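Local atomic coordinates of glycosyltransferase (Streptomyces viridochromogenes, PDB entry 2IUY), a protein that probably transfers a sugar, with retention of configuration, from a nucleotide-activated donor during biosynthesis of the antibiotic avilamycin A. Residues V121-A129 with D139-V147; V159-M168 with R225-L236. All coordinates share one frame; numbering follows the deposited sequence.

Overall arrangement
From the N terminus, the chain first builds one six-stranded parallel sheet and reaches one of its outermost strands, 123-125. Interaction 1 then closes a short loop around helix 128-133, laying residues 139-147 beside that edge strand. Only after this, in the second half of the two-part GT-B fold, does interaction 2 begin: strand 165-168 starts another parallel sheet, and residues 225-236, of helix 222-231 and strand 234-237, return to it, the closest ends 57 residues apart. The two loops follow in series and neither nest nor cross. The centres of interactions 1 and 2 lie about 28 Å apart, on opposite sides of the chain's centre. One finishes a sheet edge; the other joins central strands to a flanking helix.

Interaction 1: residues V121-A129 with D139-V147; sequences VGCTYSSRA and DAPVIPIPV
Y125 and V142 form a single bridge at the edge of the N-terminal sheet, where 139-147 runs alongside strand 123-125 in the same direction. Y125 uses both backbone polar atoms: its N donates to P141 O (3.0 Å, 163° at the hydrogen), in the carbonyl plane, and its O accepts from I143 N at 2.8 Å. Proline suits position 141 because only its carbonyl is needed.

T124 shows how the side chains follow this pairing. Its CB lies 3.6 Å from P141 O. At the branch, CG2, anti to the carbonyl carbon and beside the backbone N, meets P141 CG at 4.0 Å, the two side chains crossing at about a right angle. OG1, with chi1 at 72°, lies between its own N and carbonyl carbon, from where it bonds a water at 2.7 Å and also S109 O of the neighbouring strand. The same water donates to I143 O (3.0 Å). Threonine is apt here: its methyl packs on the proline while its hydroxyl links S109 O and the water.

V142 spreads its methyls over the turn into helix 128-133, CG1 reaching S127 C at 3.6 Å, while small A140 places CB at the edge of the Y125 ring, in its plane, 3.7 Å from CE2. Further on, I145 packs against T256, a UDP-binding residue. The chemistry implies a join made by backbone bonds and water, with apolar side chains filling in around them.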
loop_
_atom_site.group_PDB
_atom_site.type_symbol
_atom_site.label_atom_id
_atom_site.label_comp_id
_atom_site.label_asym_id
_atom_site.label_seq_id
_atom_site.Cartn_x
_atom_site.Cartn_y
_atom_site.Cartn_z
ATOM N N VAL A 121 7.808 16.374 -11.245
ATOM C CA VAL A 121 6.841 17.404 -11.539
ATOM C C VAL A 121 5.478 16.739 -11.601
ATOM O O VAL A 121 5.297 15.747 -12.319
ATOM C CB VAL A 121 7.159 18.206 -12.843
ATOM C CG1 VAL A 121 5.986 19.057 -13.222
ATOM C CG2 VAL A 121 8.412 19.105 -12.678
ATOM N N GLY A 122 4.537 17.267 -10.821
ATOM C CA GLY A 122 3.210 16.687 -10.726
ATOM C C GLY A 122 3.202 15.410 -9.894
ATOM O O GLY A 122 2.228 14.662 -9.937
ATOM N N CYS A 123 4.267 15.180 -9.115
ATOM C CA CYS A 123 4.326 14.043 -8.182
ATOM C C CYS A 123 3.601 14.312 -6.842
ATOM O O CYS A 123 3.744 15.383 -6.261
ATOM C CB CYS A 123 5.784 13.621 -7.880
ATOM S SG CYS A 123 5.961 11.849 -7.334
ATOM N N THR A 124 2.867 13.308 -6.350
ATOM C CA THR A 124 2.290 13.319 -4.994
ATOM C C THR A 124 2.959 12.225 -4.159
ATOM O O THR A 124 3.445 11.224 -4.704
ATOM C CB THR A 124 0.733 13.021 -4.975
ATOM O OG1 THR A 124 0.515 11.639 -5.283
ATOM C CG2 THR A 124 -0.036 13.882 -5.968
ATOM N N TYR A 125 2.935 12.387 -2.839
ATOM C CA TYR A 125 3.589 11.451 -1.935
ATOM C C TYR A 125 2.582 10.901 -0.948
ATOM O O TYR A 125 1.634 11.600 -0.590
ATOM C CB TYR A 125 4.777 12.155 -1.239
ATOM C CG TYR A 125 5.774 12.668 -2.274
ATOM C CD1 TYR A 125 6.852 11.885 -2.676
ATOM C CD2 TYR A 125 5.626 13.922 -2.867
ATOM C CE1 TYR A 125 7.764 12.321 -3.637
ATOM C CE2 TYR A 125 6.535 14.370 -3.860
ATOM C CZ TYR A 125 7.588 13.575 -4.229
ATOM O OH TYR A 125 8.505 14.017 -5.191
ATOM N N SER A 126 2.750 9.644 -0.513
ATOM C CA SER A 126 1.752 9.094 0.435
ATOM C C SER A 126 1.989 9.558 1.875
ATOM O O SER A 126 1.107 9.402 2.737
ATOM C CB SER A 126 1.602 7.562 0.351
ATOM O OG SER A 126 2.836 6.954 0.072
ATOM N N SER A 127 3.163 10.129 2.144
ATOM C CA SER A 127 3.438 10.653 3.480
ATOM C C SER A 127 4.377 11.861 3.444
ATOM O O SER A 127 5.102 12.062 2.488
ATOM C CB SER A 127 3.971 9.545 4.401
ATOM O OG SER A 127 5.272 9.106 4.013
ATOM N N ARG A 128 4.331 12.685 4.485
ATOM C CA ARG A 128 5.348 13.745 4.683
ATOM C C ARG A 128 6.787 13.204 4.765
ATOM O O ARG A 128 7.672 13.808 4.218
ATOM C CB ARG A 128 5.074 14.550 5.969
ATOM C CG ARG A 128 3.840 15.466 5.909
ATOM C CD ARG A 128 3.664 16.284 7.259
ATOM N NE ARG A 128 2.867 15.580 8.285
ATOM C CZ ARG A 128 3.340 15.018 9.413
ATOM N NH1 ARG A 128 4.658 15.015 9.711
ATOM N NH2 ARG A 128 2.490 14.432 10.260
ATOM N N ALA A 129 7.009 12.102 5.490
ATOM C CA ALA A 129 8.359 11.503 5.623
ATOM C C ALA A 129 8.883 11.099 4.262
ATOM O O ALA A 129 9.990 11.440 3.906
ATOM C CB ALA A 129 8.333 10.313 6.553
ATOM N N ASP A 139 5.117 22.380 -1.896
ATOM C CA ASP A 139 3.887 22.464 -2.663
ATOM C C ASP A 139 3.440 21.127 -3.331
ATOM O O ASP A 139 2.380 21.089 -3.973
ATOM C CB ASP A 139 3.958 23.640 -3.680
ATOM C CG ASP A 139 2.647 24.423 -3.738
ATOM O OD1 ASP A 139 1.931 24.374 -2.727
ATOM O OD2 ASP A 139 2.309 25.040 -4.774
ATOM N N ALA A 140 4.239 20.053 -3.173
ATOM C CA ALA A 140 3.790 18.686 -3.576
ATOM C C ALA A 140 2.764 18.097 -2.595
ATOM O O ALA A 140 3.001 18.041 -1.398
ATOM C CB ALA A 140 4.984 17.723 -3.767
ATOM N N PRO A 141 1.615 17.657 -3.110
ATOM C CA PRO A 141 0.583 17.117 -2.228
ATOM C C PRO A 141 1.020 15.820 -1.563
ATOM O O PRO A 141 1.766 15.019 -2.142
ATOM C CB PRO A 141 -0.601 16.819 -3.181
ATOM C CG PRO A 141 -0.292 17.560 -4.441
ATOM C CD PRO A 141 1.196 17.650 -4.529
ATOM N N VAL A 142 0.564 15.659 -0.330
ATOM C CA VAL A 142 0.720 14.448 0.398
ATOM C C VAL A 142 -0.681 13.865 0.535
ATOM O O VAL A 142 -1.596 14.513 1.079
ATOM C CB VAL A 142 1.402 14.687 1.759
ATOM C CG1 VAL A 142 1.268 13.468 2.612
ATOM C CG2 VAL A 142 2.877 15.023 1.556
ATOM N N ILE A 143 -0.863 12.672 -0.029
ATOM C CA ILE A 143 -2.173 12.060 -0.046
ATOM C C ILE A 143 -1.957 10.599 0.290
ATOM O O ILE A 143 -1.335 9.899 -0.479
ATOM C CB ILE A 143 -2.945 12.230 -1.430
ATOM C CG1 ILE A 143 -3.169 13.701 -1.815
ATOM C CG2 ILE A 143 -4.284 11.563 -1.343
ATOM C CD1 ILE A 143 -3.740 13.872 -3.249
ATOM N N PRO A 144 -2.430 10.148 1.471
ATOM C CA PRO A 144 -2.080 8.792 1.924
ATOM C C PRO A 144 -2.810 7.715 1.141
ATOM O O PRO A 144 -3.701 8.042 0.299
ATOM C CB PRO A 144 -2.469 8.833 3.419
ATOM C CG PRO A 144 -3.613 9.802 3.480
ATOM C CD PRO A 144 -3.237 10.876 2.484
ATOM N N ILE A 145 -2.420 6.450 1.367
ATOM C CA ILE A 145 -3.018 5.295 0.674
ATOM C C ILE A 145 -4.495 5.142 1.054
ATOM O O ILE A 145 -4.848 5.185 2.247
ATOM C CB ILE A 145 -2.234 3.999 0.929
ATOM C CG1 ILE A 145 -0.807 4.077 0.316
ATOM C CG2 ILE A 145 -2.998 2.808 0.462
ATOM C CD1 ILE A 145 0.098 2.948 0.832
ATOM N N PRO A 146 -5.366 5.010 0.026
ATOM C CA PRO A 146 -6.797 4.828 0.214
ATOM C C PRO A 146 -7.153 3.368 0.459
ATOM O O PRO A 146 -6.412 2.456 0.074
ATOM C CB PRO A 146 -7.374 5.253 -1.150
ATOM C CG PRO A 146 -6.356 4.876 -2.140
ATOM C CD PRO A 146 -5.009 5.082 -1.407
ATOM N N VAL A 147 -8.302 3.174 1.074
ATOM C CA VAL A 147 -8.824 1.872 1.269
ATOM C C VAL A 147 -10.356 1.937 1.025
ATOM O O VAL A 147 -11.028 2.848 1.503
ATOM C CB VAL A 147 -8.358 1.344 2.675
ATOM C CG1 VAL A 147 -9.065 1.996 3.884
ATOM C CG2 VAL A 147 -8.291 -0.089 2.678
HETATM O O HOH W 1 0.205 10.029 -3.102
#

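Interaction 2: residues V159-M168 with R225-L236; sequences VAKEDFLLFM and RLDLLASAHAVL
A chi1 of 70° sets F164 CG between the backbone N and the carbonyl carbon and turns one ring face to A232 CA; L166, its CG anti to the backbone N (174°), carries its CD2 branch to helix 222-231; and a bend at chi2 (-52°) brings the K161 ammonium to the end of that helix. These groups, two from the lead-in to strand 165-168 and one from the strand itself, join it to helix 222-231, which leads into the neighbouring strand 234-237, in the Rossmann-like C-terminal half of a GT-B fold.

K161 NZ donates to A230 O at 2.6 Å, from above the carbonyl plane, and to A232 O at 2.9 Å. A long cationic chain suits this place: the last carbonyls of a helix lack the next turn's N-H donors, and the helix dipole probably adds to their attraction for a cation. Next to it, E162 N bonds S231 O at 2.7 Å.

A232 CA stands over the F164 ring, 4.1 Å from its centroid, in a CH-pi contact; alanine's short CB also fits against F164 CE1 and L166 CB. S231 OG meets the ring's edge, 3.3 Å from CZ, while donating back to D227 O within the helix. L166 CD2 packs among L228, L229 and V235 CG2. On the sheet face that carries L165 and A234, L165 CD1 meets L236 CD1.

Selenomethionine M168 lays SE against L229 and crosses R225 at about a right angle; R225, a UDP-binding residue, is salt-bridged to E260. Strand pairing rests on L236 N donating to L166 O (2.9 Å), with a weak bond from L166 N to A234 O; before it H233 N bonds F164 O. One step on, a water takes over, accepting from M168 N at 3.0 Å and donating to L236 O at 2.6 Å.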
loop_
_atom_site.group_PDB
_atom_site.type_symbol
_atom_site.label_atom_id
_atom_site.label_comp_id
_atom_site.label_asym_id
_atom_site.label_seq_id
_atom_site.Cartn_x
_atom_site.Cartn_y
_atom_site.Cartn_z
ATOM N N VAL A 159 -16.313 -11.682 11.551
ATOM C CA VAL A 159 -15.100 -12.523 11.610
ATOM C C VAL A 159 -14.625 -12.701 13.069
ATOM O O VAL A 159 -14.379 -11.726 13.778
ATOM C CB VAL A 159 -13.988 -11.928 10.733
ATOM C CG1 VAL A 159 -12.672 -12.759 10.864
ATOM C CG2 VAL A 159 -14.448 -11.845 9.270
ATOM N N ALA A 160 -14.525 -13.947 13.528
ATOM C CA ALA A 160 -14.114 -14.211 14.920
ATOM C C ALA A 160 -12.637 -13.841 15.138
ATOM O O ALA A 160 -11.807 -14.202 14.331
ATOM C CB ALA A 160 -14.353 -15.684 15.290
ATOM N N LYS A 161 -12.338 -13.103 16.204
ATOM C CA LYS A 161 -10.972 -12.687 16.515
ATOM C C LYS A 161 -10.146 -13.898 16.950
ATOM O O LYS A 161 -10.623 -14.744 17.715
ATOM C CB LYS A 161 -10.952 -11.598 17.603
ATOM C CG LYS A 161 -11.227 -10.169 17.077
ATOM C CD LYS A 161 -10.302 -9.829 15.884
ATOM C CE LYS A 161 -10.250 -8.331 15.555
ATOM N NZ LYS A 161 -9.320 -8.104 14.414
ATOM N N GLU A 162 -8.930 -14.013 16.409
ATOM C CA GLU A 162 -8.028 -15.073 16.826
ATOM C C GLU A 162 -6.942 -14.483 17.728
ATOM O O GLU A 162 -6.885 -13.284 17.973
ATOM C CB GLU A 162 -7.436 -15.808 15.623
ATOM C CG GLU A 162 -8.430 -16.373 14.611
ATOM C CD GLU A 162 -9.324 -17.459 15.185
ATOM O OE1 GLU A 162 -8.901 -18.150 16.142
ATOM O OE2 GLU A 162 -10.460 -17.628 14.684
ATOM N N ASP A 163 -6.064 -15.328 18.226
ATOM C CA ASP A 163 -5.091 -14.872 19.217
ATOM C C ASP A 163 -3.783 -14.534 18.578
ATOM O O ASP A 163 -2.907 -13.999 19.244
ATOM C CB ASP A 163 -4.894 -15.922 20.308
ATOM C CG ASP A 163 -5.983 -15.847 21.389
ATOM O OD1 ASP A 163 -6.279 -14.709 21.862
ATOM O OD2 ASP A 163 -6.528 -16.916 21.769
ATOM N N PHE A 164 -3.655 -14.844 17.285
ATOM C CA PHE A 164 -2.379 -14.681 16.564
ATOM C C PHE A 164 -2.126 -13.199 16.212
ATOM O O PHE A 164 -3.087 -12.456 15.953
ATOM C CB PHE A 164 -2.308 -15.610 15.340
ATOM C CG PHE A 164 -3.250 -15.225 14.180
ATOM C CD1 PHE A 164 -2.880 -14.252 13.224
ATOM C CD2 PHE A 164 -4.492 -15.851 14.039
ATOM C CE1 PHE A 164 -3.725 -13.916 12.176
ATOM C CE2 PHE A 164 -5.347 -15.502 13.005
ATOM C CZ PHE A 164 -4.971 -14.525 12.076
ATOM N N LEU A 165 -0.851 -12.782 16.232
ATOM C CA LEU A 165 -0.416 -11.488 15.625
ATOM C C LEU A 165 -0.118 -11.738 14.133
ATOM O O LEU A 165 -0.029 -12.896 13.723
ATOM C CB LEU A 165 0.775 -10.889 16.352
ATOM C CG LEU A 165 0.608 -10.689 17.879
ATOM C CD1 LEU A 165 1.833 -9.986 18.556
ATOM C CD2 LEU A 165 -0.688 -9.948 18.206
ATOM N N LEU A 166 -0.051 -10.701 13.315
ATOM C CA LEU A 166 -0.003 -10.937 11.873
ATOM C C LEU A 166 1.014 -10.037 11.221
ATOM O O LEU A 166 0.974 -8.824 11.422
ATOM C CB LEU A 166 -1.357 -10.714 11.194
ATOM C CG LEU A 166 -1.363 -10.809 9.656
ATOM C CD1 LEU A 166 -1.138 -12.241 9.154
ATOM C CD2 LEU A 166 -2.703 -10.283 9.087
ATOM N N PHE A 167 1.922 -10.645 10.444
ATOM C CA PHE A 167 2.819 -9.875 9.636
ATOM C C PHE A 167 2.435 -10.163 8.184
ATOM O O PHE A 167 2.347 -11.314 7.795
ATOM C CB PHE A 167 4.290 -10.245 9.931
ATOM C CG PHE A 167 5.261 -9.625 8.985
ATOM C CD1 PHE A 167 5.953 -8.456 9.336
ATOM C CD2 PHE A 167 5.496 -10.209 7.718
ATOM C CE1 PHE A 167 6.869 -7.861 8.410
ATOM C CE2 PHE A 167 6.396 -9.624 6.812
ATOM C CZ PHE A 167 7.083 -8.442 7.184
HETATM N N MSE A 168 2.206 -9.113 7.401
HETATM C CA MSE A 168 1.762 -9.288 6.039
HETATM C C MSE A 168 2.560 -8.414 5.084
HETATM O O MSE A 168 2.359 -7.184 5.015
HETATM C CB MSE A 168 0.238 -9.037 5.915
HETATM C CG MSE A 168 -0.217 -9.270 4.492
HETATM SE SE MSE A 168 -2.108 -9.216 4.319
HETATM C CE MSE A 168 -2.482 -11.021 4.955
ATOM N N ARG A 225 -6.479 -13.916 2.630
ATOM C CA ARG A 225 -5.880 -12.634 2.928
ATOM C C ARG A 225 -6.775 -11.679 3.766
ATOM O O ARG A 225 -6.342 -11.083 4.766
ATOM C CB ARG A 225 -5.532 -11.990 1.610
ATOM C CG ARG A 225 -4.571 -10.859 1.734
ATOM C CD ARG A 225 -4.631 -9.958 0.511
ATOM N NE ARG A 225 -3.728 -8.857 0.763
ATOM C CZ ARG A 225 -4.093 -7.582 0.859
ATOM N NH1 ARG A 225 -5.352 -7.200 0.651
ATOM N NH2 ARG A 225 -3.159 -6.698 1.141
ATOM N N LEU A 226 -8.032 -11.566 3.329
ATOM C CA LEU A 226 -9.048 -10.754 3.966
ATOM C C LEU A 226 -9.440 -11.241 5.333
ATOM O O LEU A 226 -9.553 -10.443 6.259
ATOM C CB LEU A 226 -10.286 -10.762 3.095
ATOM C CG LEU A 226 -10.227 -10.151 1.717
ATOM C CD1 LEU A 226 -11.696 -10.131 1.253
ATOM C CD2 LEU A 226 -9.546 -8.722 1.708
ATOM N N ASP A 227 -9.664 -12.553 5.455
ATOM C CA ASP A 227 -9.960 -13.150 6.755
ATOM C C ASP A 227 -8.797 -12.968 7.737
ATOM O O ASP A 227 -9.024 -12.639 8.899
ATOM C CB ASP A 227 -10.264 -14.645 6.620
ATOM C CG ASP A 227 -11.564 -14.924 5.859
ATOM O OD1 ASP A 227 -12.556 -14.202 6.102
ATOM O OD2 ASP A 227 -11.594 -15.885 5.045
ATOM N N LEU A 228 -7.561 -13.180 7.281
ATOM C CA LEU A 228 -6.372 -12.991 8.148
ATOM C C LEU A 228 -6.299 -11.561 8.680
ATOM O O LEU A 228 -6.094 -11.321 9.870
ATOM C CB LEU A 228 -5.091 -13.361 7.371
ATOM C CG LEU A 228 -4.811 -14.855 7.133
ATOM C CD1 LEU A 228 -3.545 -15.015 6.257
ATOM C CD2 LEU A 228 -4.643 -15.595 8.453
ATOM N N LEU A 229 -6.502 -10.605 7.778
ATOM C CA LEU A 229 -6.499 -9.174 8.131
ATOM C C LEU A 229 -7.484 -8.836 9.250
ATOM O O LEU A 229 -7.148 -8.114 10.201
ATOM C CB LEU A 229 -6.821 -8.333 6.893
ATOM C CG LEU A 229 -5.795 -7.484 6.137
ATOM C CD1 LEU A 229 -4.373 -7.385 6.714
ATOM C CD2 LEU A 229 -5.833 -7.715 4.602
ATOM N N ALA A 230 -8.675 -9.416 9.131
ATOM C CA ALA A 230 -9.807 -9.219 10.047
ATOM C C ALA A 230 -9.690 -10.036 11.381
ATOM O O ALA A 230 -10.093 -9.587 12.439
ATOM C CB ALA A 230 -11.103 -9.641 9.307
ATOM N N SER A 231 -9.205 -11.263 11.284
ATOM C CA SER A 231 -9.201 -12.183 12.411
ATOM C C SER A 231 -7.977 -11.945 13.316
ATOM O O SER A 231 -7.981 -12.309 14.505
ATOM C CB SER A 231 -9.249 -13.632 11.886
ATOM O OG SER A 231 -8.102 -13.953 11.117
ATOM N N ALA A 232 -6.940 -11.284 12.798
ATOM C CA ALA A 232 -5.729 -11.149 13.611
ATOM C C ALA A 232 -5.983 -10.352 14.880
ATOM O O ALA A 232 -6.704 -9.369 14.860
ATOM C CB ALA A 232 -4.579 -10.522 12.795
ATOM N N HIS A 233 -5.312 -10.709 15.974
ATOM C CA HIS A 233 -5.328 -9.849 17.154
ATOM C C HIS A 233 -4.749 -8.430 16.853
ATOM O O HIS A 233 -5.289 -7.394 17.274
ATOM C CB HIS A 233 -4.615 -10.563 18.321
ATOM C CG HIS A 233 -4.678 -9.810 19.613
ATOM N ND1 HIS A 233 -5.634 -10.063 20.571
ATOM C CD2 HIS A 233 -3.941 -8.777 20.087
ATOM C CE1 HIS A 233 -5.480 -9.225 21.585
ATOM N NE2 HIS A 233 -4.464 -8.426 21.314
ATOM N N ALA A 234 -3.638 -8.380 16.115
ATOM C CA ALA A 234 -3.048 -7.109 15.739
ATOM C C ALA A 234 -2.173 -7.388 14.558
ATOM O O ALA A 234 -1.774 -8.521 14.352
ATOM C CB ALA A 234 -2.198 -6.454 16.906
ATOM N N VAL A 235 -1.900 -6.340 13.783
ATOM C CA VAL A 235 -0.954 -6.424 12.667
ATOM C C VAL A 235 0.308 -5.695 13.100
ATOM O O VAL A 235 0.235 -4.694 13.789
ATOM C CB VAL A 235 -1.579 -5.823 11.360
ATOM C CG1 VAL A 235 -0.494 -5.449 10.334
ATOM C CG2 VAL A 235 -2.603 -6.833 10.762
ATOM N N LEU A 236 1.452 -6.220 12.704
ATOM C CA LEU A 236 2.755 -5.684 13.050
ATOM C C LEU A 236 3.384 -5.166 11.753
ATOM O O LEU A 236 3.638 -5.931 10.794
ATOM C CB LEU A 236 3.622 -6.792 13.673
ATOM C CG LEU A 236 3.061 -7.608 14.854
ATOM C CD1 LEU A 236 4.190 -8.527 15.486
ATOM C CD2 LEU A 236 2.429 -6.722 15.954
HETATM O O HOH W 2 -7.949 -11.183 19.391
HETATM O O HOH W 3 2.672 -6.397 8.465
#